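Local coordinates for protein aldose 1-epimerase (Escherichia coli, PDB 3NRE) that probably interconverts the alpha and beta anomers of aldose sugars by aldose 1-epimerase (mutarotase) activity, at residues 76-81 and 86-91; 70-75 and 110-115. All blocks are in the same frame, centred on the assembly; numbering follows the deposited sequence.

Interaction 1. Residues 76-81 and 86-91; sequences VEWDAH and DGWLGE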
loop_
_atom_site.group_PDB
_atom_site.type_symbol
_atom_site.label_atom_id
_atom_site.label_comp_id
_atom_site.label_asym_id
_atom_site.label_seq_id
_atom_site.Cartn_x
_atom_site.Cartn_y
_atom_site.Cartn_z
ATOM N N VAL A 76 7.227 -4.551 -14.259
ATOM C CA VAL A 76 7.540 -3.149 -14.584
ATOM C C VAL A 76 8.955 -3.099 -15.145
ATOM O O VAL A 76 9.814 -3.903 -14.787
ATOM C CB VAL A 76 7.348 -2.202 -13.370
ATOM C CG1 VAL A 76 5.923 -2.133 -12.936
ATOM C CG2 VAL A 76 8.278 -2.576 -12.128
ATOM N N GLU A 77 9.187 -2.181 -16.080
ATOM C CA GLU A 77 10.461 -2.132 -16.808
ATOM C C GLU A 77 11.633 -1.796 -15.895
ATOM O O GLU A 77 12.754 -2.237 -16.138
ATOM C CB GLU A 77 10.394 -1.108 -17.955
ATOM C CG GLU A 77 10.154 0.325 -17.498
ATOM N N TRP A 78 11.351 -1.031 -14.844
ATOM C CA TRP A 78 12.367 -0.472 -13.969
ATOM C C TRP A 78 12.782 -1.317 -12.761
ATOM O O TRP A 78 13.616 -0.849 -11.977
ATOM C CB TRP A 78 11.907 0.924 -13.473
ATOM C CG TRP A 78 10.541 1.032 -12.882
ATOM C CD1 TRP A 78 9.394 1.415 -13.538
ATOM C CD2 TRP A 78 10.155 0.819 -11.515
ATOM N NE1 TRP A 78 8.346 1.422 -12.692
ATOM C CE2 TRP A 78 8.766 1.087 -11.434
ATOM C CE3 TRP A 78 10.838 0.440 -10.359
ATOM C CZ2 TRP A 78 8.049 0.943 -10.273
ATOM C CZ3 TRP A 78 10.091 0.321 -9.165
ATOM C CH2 TRP A 78 8.737 0.600 -9.144
ATOM N N ASP A 79 12.221 -2.524 -12.620
ATOM C CA ASP A 79 12.551 -3.439 -11.494
ATOM C C ASP A 79 12.707 -4.870 -12.054
ATOM O O ASP A 79 11.834 -5.353 -12.829
ATOM C CB ASP A 79 11.481 -3.355 -10.419
ATOM C CG ASP A 79 11.918 -3.949 -9.054
ATOM O OD1 ASP A 79 12.713 -4.926 -8.981
ATOM O OD2 ASP A 79 11.552 -3.331 -8.034
ATOM N N ALA A 80 13.812 -5.533 -11.709
ATOM C CA ALA A 80 14.032 -6.938 -12.045
ATOM C C ALA A 80 13.037 -7.870 -11.366
ATOM O O ALA A 80 12.738 -8.965 -11.876
ATOM C CB ALA A 80 15.479 -7.398 -11.722
ATOM N N HIS A 81 12.519 -7.439 -10.229
ATOM C CA HIS A 81 11.545 -8.253 -9.518
ATOM C C HIS A 81 10.127 -7.854 -9.834
ATOM O O HIS A 81 9.813 -6.670 -9.843
ATOM C CB HIS A 81 11.740 -8.165 -7.997
ATOM C CG HIS A 81 12.896 -8.969 -7.522
ATOM N ND1 HIS A 81 14.194 -8.498 -7.564
ATOM C CD2 HIS A 81 12.968 -10.259 -7.112
ATOM C CE1 HIS A 81 15.006 -9.467 -7.178
ATOM N NE2 HIS A 81 14.289 -10.528 -6.859
ATOM N N ASP A 86 -0.626 -7.336 -9.515
ATOM C CA ASP A 86 -1.091 -6.856 -10.822
ATOM C C ASP A 86 -2.135 -5.754 -10.750
ATOM O O ASP A 86 -2.383 -5.104 -11.740
ATOM C CB ASP A 86 -1.672 -7.998 -11.648
ATOM C CG ASP A 86 -0.944 -9.309 -11.404
ATOM O OD1 ASP A 86 0.242 -9.459 -11.874
ATOM O OD2 ASP A 86 -1.574 -10.166 -10.706
ATOM N N GLY A 87 -2.802 -5.623 -9.626
ATOM C CA GLY A 87 -3.899 -4.676 -9.535
ATOM C C GLY A 87 -3.532 -3.258 -9.922
ATOM O O GLY A 87 -4.231 -2.593 -10.714
ATOM N N TRP A 88 -2.417 -2.800 -9.375
ATOM C CA TRP A 88 -1.942 -1.449 -9.649
ATOM C C TRP A 88 -1.635 -1.143 -11.114
ATOM O O TRP A 88 -1.490 0.026 -11.460
ATOM C CB TRP A 88 -0.728 -1.106 -8.760
ATOM C CG TRP A 88 0.538 -1.892 -9.066
ATOM C CD1 TRP A 88 0.667 -3.257 -9.252
ATOM C CD2 TRP A 88 1.849 -1.353 -9.158
ATOM N NE1 TRP A 88 1.998 -3.562 -9.453
ATOM C CE2 TRP A 88 2.732 -2.416 -9.410
ATOM C CE3 TRP A 88 2.371 -0.071 -8.999
ATOM C CZ2 TRP A 88 4.104 -2.234 -9.518
ATOM C CZ3 TRP A 88 3.730 0.122 -9.119
ATOM C CH2 TRP A 88 4.592 -0.946 -9.397
ATOM N N LEU A 89 -1.461 -2.175 -11.960
ATOM C CA LEU A 89 -1.140 -2.039 -13.349
ATOM C C LEU A 89 -2.337 -2.304 -14.291
ATOM O O LEU A 89 -2.210 -2.165 -15.506
ATOM C CB LEU A 89 -0.014 -3.003 -13.724
ATOM C CG LEU A 89 1.266 -2.854 -12.903
ATOM C CD1 LEU A 89 2.269 -3.929 -13.356
ATOM C CD2 LEU A 89 1.814 -1.477 -13.089
ATOM N N GLY A 90 -3.424 -2.768 -13.740
ATOM C CA GLY A 90 -4.586 -3.211 -14.558
ATOM C C GLY A 90 -5.667 -2.165 -14.662
ATOM O O GLY A 90 -5.690 -1.167 -13.908
ATOM N N GLU A 91 -6.554 -2.356 -15.611
ATOM C CA GLU A 91 -7.692 -1.464 -15.743
ATOM C C GLU A 91 -8.910 -2.060 -15.029
ATOM O O GLU A 91 -9.294 -3.210 -15.290
ATOM C CB GLU A 91 -8.005 -1.205 -17.211
ATOM C CG GLU A 91 -6.961 -0.380 -17.944
ATOM C CD GLU A 91 -7.491 0.085 -19.288
ATOM O OE1 GLU A 91 -8.313 1.031 -19.301
ATOM O OE2 GLU A 91 -7.102 -0.516 -20.316
#
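Val-76 and Trp-78 meet Trp-88 and Leu-89 where a type I beta turn, Val-76 to Asp-79, packs on a short 3-10 turn, 87-89. Both turns belong to the long connection between strands 68-71 and 93-97 of this mutarotase-type beta fold. The contact is apolar, and the two branches of Val-76 divide the work. CG1 is anti to the carbonyl carbon (chi1 -65°). The Val-76 and Trp-88 side chains cross at about a right angle, and Val-76 CG1 lies 3.9 Å from Trp-88 CZ2. The same methyl also reaches Leu-89, with Val-76 CG1 4.1 Å from Leu-89 CD1. Val-76 CG2 turns back on its own segment and sits over the centre of the Trp-78 ring, 3.7 Å above its plane.

The two indoles come from opposite directions. Trp-78 meets the benzo edge of Trp-88 near the plane of that ring, with Trp-78 CZ2 4.0 Å from Trp-88 CH2. Relative to the Trp-78 ring the approach is oblique, and the rings are not stacked. Leu-89 CD2 covers one face of Trp-88, 3.9 Å above the plane. Trp-88 is thus touched at an edge and on a face.

Neighbours fix it further. Phe-49 stacks on its ring, His-84 meets it edge-to-face, and NE1 binds the carbonyl O of Gly-85. Trp-78 is more exposed and lies about 4 Å from a bound PEG fragment, probably from the crystallisation liquor.

At the last residue of the beta turn, the carboxylate of Asp-79 has two partners. OD2 forms a salt bridge with Arg-57. Asp-79 OD1 closes an Asx turn: it accepts from His-81 N at 2.8 Å with an N-H...O angle of 160°, on its anti side and 35° out of the carboxylate plane.

Interaction 2. Residues 70-75 and 110-115; sequences YQLQPN and SGVYHY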
loop_
_atom_site.group_PDB
_atom_site.type_symbol
_atom_site.label_atom_id
_atom_site.label_comp_id
_atom_site.label_asym_id
_atom_site.label_seq_id
_atom_site.Cartn_x
_atom_site.Cartn_y
_atom_site.Cartn_z
ATOM N N TYR A 70 6.949 -22.202 -8.423
ATOM C CA TYR A 70 6.267 -21.210 -9.222
ATOM C C TYR A 70 7.290 -20.128 -9.568
ATOM O O TYR A 70 8.148 -19.801 -8.730
ATOM C CB TYR A 70 5.125 -20.577 -8.429
ATOM C CG TYR A 70 3.957 -21.499 -8.218
ATOM C CD1 TYR A 70 3.010 -21.660 -9.203
ATOM C CD2 TYR A 70 3.841 -22.234 -7.049
ATOM C CE1 TYR A 70 1.940 -22.513 -9.011
ATOM C CE2 TYR A 70 2.766 -23.102 -6.847
ATOM C CZ TYR A 70 1.836 -23.224 -7.830
ATOM O OH TYR A 70 0.754 -24.066 -7.651
ATOM N N GLN A 71 7.193 -19.574 -10.777
ATOM C CA GLN A 71 8.143 -18.532 -11.216
ATOM C C GLN A 71 7.409 -17.332 -11.760
ATOM O O GLN A 71 6.428 -17.462 -12.482
ATOM C CB GLN A 71 9.160 -19.080 -12.201
ATOM C CG GLN A 71 9.863 -20.287 -11.560
ATOM C CD GLN A 71 11.108 -20.806 -12.278
ATOM O OE1 GLN A 71 11.305 -20.562 -13.475
ATOM N NE2 GLN A 71 11.951 -21.542 -11.533
ATOM N N LEU A 72 7.856 -16.160 -11.333
ATOM C CA LEU A 72 7.243 -14.893 -11.682
ATOM C C LEU A 72 8.123 -14.163 -12.671
ATOM O O LEU A 72 9.352 -14.367 -12.688
ATOM C CB LEU A 72 7.145 -13.998 -10.429
ATOM C CG LEU A 72 6.268 -14.467 -9.266
ATOM C CD1 LEU A 72 6.634 -13.864 -7.884
ATOM C CD2 LEU A 72 4.763 -14.230 -9.578
ATOM N N GLN A 73 7.539 -13.293 -13.471
ATOM C CA GLN A 73 8.301 -12.506 -14.453
ATOM C C GLN A 73 8.140 -11.053 -14.099
ATOM O O GLN A 73 7.074 -10.662 -13.630
ATOM C CB GLN A 73 7.759 -12.685 -15.878
ATOM C CG GLN A 73 7.943 -14.084 -16.386
ATOM C CD GLN A 73 7.456 -14.243 -17.821
ATOM O OE1 GLN A 73 6.247 -14.178 -18.103
ATOM N NE2 GLN A 73 8.389 -14.449 -18.732
ATOM N N PRO A 74 9.170 -10.235 -14.379
ATOM C CA PRO A 74 9.061 -8.821 -14.056
ATOM C C PRO A 74 7.852 -8.167 -14.719
ATOM O O PRO A 74 7.488 -8.549 -15.854
ATOM C CB PRO A 74 10.370 -8.215 -14.578
ATOM C CG PRO A 74 10.918 -9.172 -15.468
ATOM C CD PRO A 74 10.418 -10.538 -15.088
ATOM N N ASN A 75 7.192 -7.286 -13.971
ATOM C CA ASN A 75 5.963 -6.627 -14.433
ATOM C C ASN A 75 6.129 -5.135 -14.707
ATOM O O ASN A 75 5.253 -4.521 -15.334
ATOM C CB ASN A 75 4.757 -6.917 -13.497
ATOM C CG ASN A 75 4.971 -6.481 -12.058
ATOM O OD1 ASN A 75 6.086 -6.200 -11.645
ATOM N ND2 ASN A 75 3.876 -6.408 -11.297
ATOM N N SER A 110 -3.859 -14.261 -16.050
ATOM C CA SER A 110 -2.556 -14.586 -16.613
ATOM C C SER A 110 -1.544 -14.696 -15.486
ATOM O O SER A 110 -1.816 -14.342 -14.352
ATOM C CB SER A 110 -2.117 -13.529 -17.638
ATOM O OG SER A 110 -2.269 -12.243 -17.121
ATOM N N GLY A 111 -0.354 -15.193 -15.794
ATOM C CA GLY A 111 0.656 -15.356 -14.778
ATOM C C GLY A 111 0.344 -16.441 -13.768
ATOM O O GLY A 111 -0.402 -17.388 -14.057
ATOM N N VAL A 112 0.947 -16.305 -12.594
ATOM C CA VAL A 112 0.939 -17.345 -11.556
ATOM C C VAL A 112 -0.453 -17.369 -10.848
ATOM O O VAL A 112 -1.023 -18.432 -10.665
ATOM C CB VAL A 112 2.061 -17.136 -10.540
ATOM C CG1 VAL A 112 1.884 -18.011 -9.317
ATOM C CG2 VAL A 112 3.391 -17.418 -11.188
ATOM N N TYR A 113 -0.947 -16.191 -10.461
ATOM C CA TYR A 113 -2.202 -16.029 -9.732
ATOM C C TYR A 113 -3.344 -15.582 -10.661
ATOM O O TYR A 113 -3.216 -14.590 -11.407
ATOM C CB TYR A 113 -2.050 -14.971 -8.657
ATOM C CG TYR A 113 -1.198 -15.311 -7.455
ATOM C CD1 TYR A 113 0.188 -15.329 -7.529
ATOM C CD2 TYR A 113 -1.773 -15.531 -6.225
ATOM C CE1 TYR A 113 0.958 -15.580 -6.387
ATOM C CE2 TYR A 113 -1.037 -15.783 -5.117
ATOM C CZ TYR A 113 0.354 -15.802 -5.197
ATOM O OH TYR A 113 1.059 -16.080 -4.052
ATOM N N HIS A 114 -4.466 -16.310 -10.613
ATOM C CA HIS A 114 -5.701 -15.893 -11.266
ATOM C C HIS A 114 -6.678 -15.532 -10.146
ATOM O O HIS A 114 -6.826 -16.286 -9.173
ATOM C CB HIS A 114 -6.305 -17.019 -12.128
ATOM C CG HIS A 114 -5.495 -17.354 -13.340
ATOM N ND1 HIS A 114 -5.970 -18.177 -14.341
ATOM C CD2 HIS A 114 -4.251 -16.977 -13.719
ATOM C CE1 HIS A 114 -5.046 -18.299 -15.277
ATOM N NE2 HIS A 114 -3.995 -17.578 -14.926
ATOM N N TYR A 115 -7.382 -14.408 -10.293
ATOM C CA TYR A 115 -8.233 -13.932 -9.214
ATOM C C TYR A 115 -9.137 -12.802 -9.691
ATOM O O TYR A 115 -8.973 -12.268 -10.809
ATOM C CB TYR A 115 -7.410 -13.433 -8.004
ATOM C CG TYR A 115 -6.440 -12.358 -8.418
ATOM C CD1 TYR A 115 -6.848 -11.023 -8.469
ATOM C CD2 TYR A 115 -5.142 -12.667 -8.837
ATOM C CE1 TYR A 115 -5.982 -10.038 -8.876
ATOM C CE2 TYR A 115 -4.287 -11.696 -9.255
ATOM C CZ TYR A 115 -4.703 -10.385 -9.263
ATOM O OH TYR A 115 -3.900 -9.363 -9.711
#
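Val-112 sits against Tyr-70, Gln-71 and Leu-72, where the connection of one beta hairpin, 101-109 and 114-123, meets the outgoing end of another, 62-65 and 68-71. Three residues on one side thus share a single valine on the other.

The apolar contacts use both valine methyls. CG1 is anti to the backbone N (chi1 168°) and goes to Tyr-70, where Val-112 CG1 is 3.8 Å from Tyr-70 CD1. The methyl comes to the ring obliquely. CG2 is anti to the carbonyl carbon and goes to Leu-72. Here Val-112 CG2 is 3.8 Å from Leu-72 CD2, and the two side chains cross at about a right angle. The two methyls thus go to different partners, the tyrosine ring and a leucine methyl.

One contact is of methyl with backbone. Val-112 CG2 lies 3.3 Å from Gln-71 O, a close methyl-to-carbonyl approach at the backbone between the two apolar partners. The CB of Gln-71 points away from the other segment.

Polar and aromatic contacts lie with outside partners. The OH of Tyr-113 is hydrogen-bonded to Pro-143 O and to His-263 NE2, and its ring meets Phe-144 edge-to-face. The ring of Tyr-70 meets Phe-63 with the planes at about 25°.

This is a surface contact. Tyr-70 and Gln-71 end strand 68-71, which pairs antiparallel with strand 62-65 in a small two-stranded sheet. Val-112 lies in the turn between strands 101-109 and 114-123 of the large antiparallel sheet. Strand 142-153, of a further sheet, adds Leu-142, which touches both Tyr-70 and Tyr-113.

Overall arrangement
After the N-terminal four-stranded sheet and strand 48-51, the chain makes the small hairpin of strands 62-65 and 68-71, then leaves it through residues 70-75. The long connection that follows folds back on itself at interaction 1, which closes a short loop of four residues. The chain next enters the large sheet by strand 93-97. It returns at the turn after strand 101-109, where interaction 2 closes a wider loop. Interaction 1 is nested inside that loop, and the two centres are about 11 Å apart. They also touch: Asp-86 OD2 is 2.7 Å from Tyr-115 OH, a probable hydrogen bond, and Leu-89 packs on Asn-75. Interaction 2 joins the small hairpin to a turn near the large sheet's edge.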